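Local coordinates for 6-phospho-alpha-glucosidase (Merdibacter massiliensis, PDB 6VC6), which probably hydrolyses 6-phosphorylated alpha-glucosides to release glucose 6-phosphate, with NAD and a manganese ion bound near the sugar, at residues Phe379-Gly382 with Leu383-Gln387. Sequence-based numbering, arbitrary orientation.
Sequences FYLG and LLVQQ
Phe379-Gly382 runs straight into Leu383-Gln387 as one unbroken alpha-helix, joined by four successive i to i+4 backbone bonds. The two middle ones are good: Leu384 N to Tyr380 O and Val385 N to Leu381 O, both 3.0 Å. The outer two are weak, with Leu383 N lying 3.4 Å from Phe379 O and Gln386 N 3.3 Å from Gly382 O. One turn apart, Leu383 places CD1 over one face of the Phe379 ring, displaced from its middle toward CZ and CE2. This is a CH-pi contact, 4.1 Å from CD1 to the ring centroid and 24° off the normal; the closest ring atom is CZ. Phe379 has CG anti to its own nitrogen (chi1 173°), which swings the ring beside its carbonyl and alongside the next turn. Leu381 and Val385 point the same way, CD1 of Leu381 meeting CG2 of Val385 at 3.7 Å. Tyr380 turns elsewhere, packing edge-to-face with Trp203. Leu383 and Leu384 also touch Tyr201 of strand 201-209, and Gln386 NE2 bonds to Leu412 O. This i to i+4 ladder is that of a regular alpha-helix, here the first turns of helix 378-400, with Tyr380, Leu383 and Leu384 buried against strand 201-209 in the C-terminal region of a family 4 glycosidase.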
loop_
_atom_site.group_PDB
_atom_site.type_symbol
_atom_site.label_atom_id
_atom_site.label_comp_id
_atom_site.label_asym_id
_atom_site.label_seq_id
_atom_site.Cartn_x
_atom_site.Cartn_y
_atom_site.Cartn_z
ATOM N N PHE A 379 17.084 -19.230 -1.855
ATOM C CA PHE A 379 17.419 -18.030 -1.093
ATOM C C PHE A 379 16.187 -17.172 -0.841
ATOM O O PHE A 379 15.987 -16.666 0.270
ATOM C CB PHE A 379 18.492 -17.229 -1.833
ATOM C CG PHE A 379 18.796 -15.897 -1.209
ATOM C CD1 PHE A 379 19.352 -15.819 0.058
ATOM C CD2 PHE A 379 18.535 -14.721 -1.894
ATOM C CE1 PHE A 379 19.635 -14.594 0.633
ATOM C CE2 PHE A 379 18.818 -13.493 -1.326
ATOM C CZ PHE A 379 19.368 -13.429 -0.061
ATOM N N TYR A 380 15.342 -17.006 -1.858
ATOM C CA TYR A 380 14.141 -16.194 -1.710
ATOM C C TYR A 380 13.031 -16.945 -0.989
ATOM O O TYR A 380 12.184 -16.318 -0.343
ATOM C CB TYR A 380 13.666 -15.718 -3.083
ATOM C CG TYR A 380 14.772 -15.091 -3.903
ATOM C CD1 TYR A 380 15.027 -13.728 -3.832
ATOM C CD2 TYR A 380 15.571 -15.865 -4.736
ATOM C CE1 TYR A 380 16.040 -13.151 -4.574
ATOM C CE2 TYR A 380 16.589 -15.297 -5.479
ATOM C CZ TYR A 380 16.818 -13.940 -5.395
ATOM O OH TYR A 380 17.829 -13.370 -6.135
ATOM N N LEU A 381 13.016 -18.277 -1.085
ATOM C CA LEU A 381 12.047 -19.057 -0.325
ATOM C C LEU A 381 12.262 -18.884 1.173
ATOM O O LEU A 381 11.300 -18.738 1.934
ATOM C CB LEU A 381 12.135 -20.533 -0.712
ATOM C CG LEU A 381 11.148 -21.464 -0.006
ATOM C CD1 LEU A 381 9.739 -21.239 -0.528
ATOM C CD2 LEU A 381 11.557 -22.919 -0.169
ATOM N N GLY A 382 13.522 -18.892 1.614
ATOM C CA GLY A 382 13.797 -18.709 3.029
ATOM C C GLY A 382 13.383 -17.340 3.533
ATOM O O GLY A 382 12.866 -17.209 4.645
ATOM N N LEU A 383 13.595 -16.304 2.718
ATOM C CA LEU A 383 13.228 -14.953 3.127
ATOM C C LEU A 383 11.714 -14.796 3.222
ATOM O O LEU A 383 11.196 -14.243 4.199
ATOM C CB LEU A 383 13.811 -13.931 2.149
ATOM C CG LEU A 383 15.323 -13.701 2.190
ATOM C CD1 LEU A 383 15.772 -12.887 0.985
ATOM C CD2 LEU A 383 15.729 -13.015 3.484
ATOM N N LEU A 384 10.985 -15.280 2.213
ATOM C CA LEU A 384 9.549 -15.027 2.153
ATOM C C LEU A 384 8.781 -15.896 3.143
ATOM O O LEU A 384 7.797 -15.442 3.737
ATOM C CB LEU A 384 9.038 -15.249 0.730
ATOM C CG LEU A 384 9.545 -14.249 -0.311
ATOM C CD1 LEU A 384 8.779 -14.401 -1.614
ATOM C CD2 LEU A 384 9.444 -12.823 0.213
ATOM N N VAL A 385 9.208 -17.147 3.330
ATOM C CA VAL A 385 8.525 -18.017 4.285
ATOM C C VAL A 385 8.701 -17.492 5.705
ATOM O O VAL A 385 7.784 -17.578 6.530
ATOM C CB VAL A 385 9.024 -19.467 4.139
ATOM C CG1 VAL A 385 8.528 -20.328 5.291
ATOM C CG2 VAL A 385 8.560 -20.049 2.812
ATOM N N GLN A 386 9.871 -16.925 6.008
ATOM C CA GLN A 386 10.070 -16.306 7.316
ATOM C C GLN A 386 9.124 -15.128 7.515
ATOM O O GLN A 386 8.542 -14.965 8.595
ATOM C CB GLN A 386 11.523 -15.855 7.472
ATOM C CG GLN A 386 11.776 -15.012 8.716
ATOM C CD GLN A 386 13.181 -14.441 8.767
ATOM O OE1 GLN A 386 13.877 -14.378 7.754
ATOM N NE2 GLN A 386 13.605 -14.021 9.953
ATOM N N GLN A 387 8.950 -14.303 6.481
ATOM C CA GLN A 387 8.111 -13.118 6.615
ATOM C C GLN A 387 6.634 -13.488 6.655
ATOM O O GLN A 387 5.879 -12.978 7.492
ATOM C CB GLN A 387 8.395 -12.142 5.473
ATOM C CG GLN A 387 7.500 -10.911 5.473
ATOM C CD GLN A 387 7.739 -10.009 6.670
ATOM O OE1 GLN A 387 8.801 -10.049 7.293
ATOM N NE2 GLN A 387 6.748 -9.188 6.996
#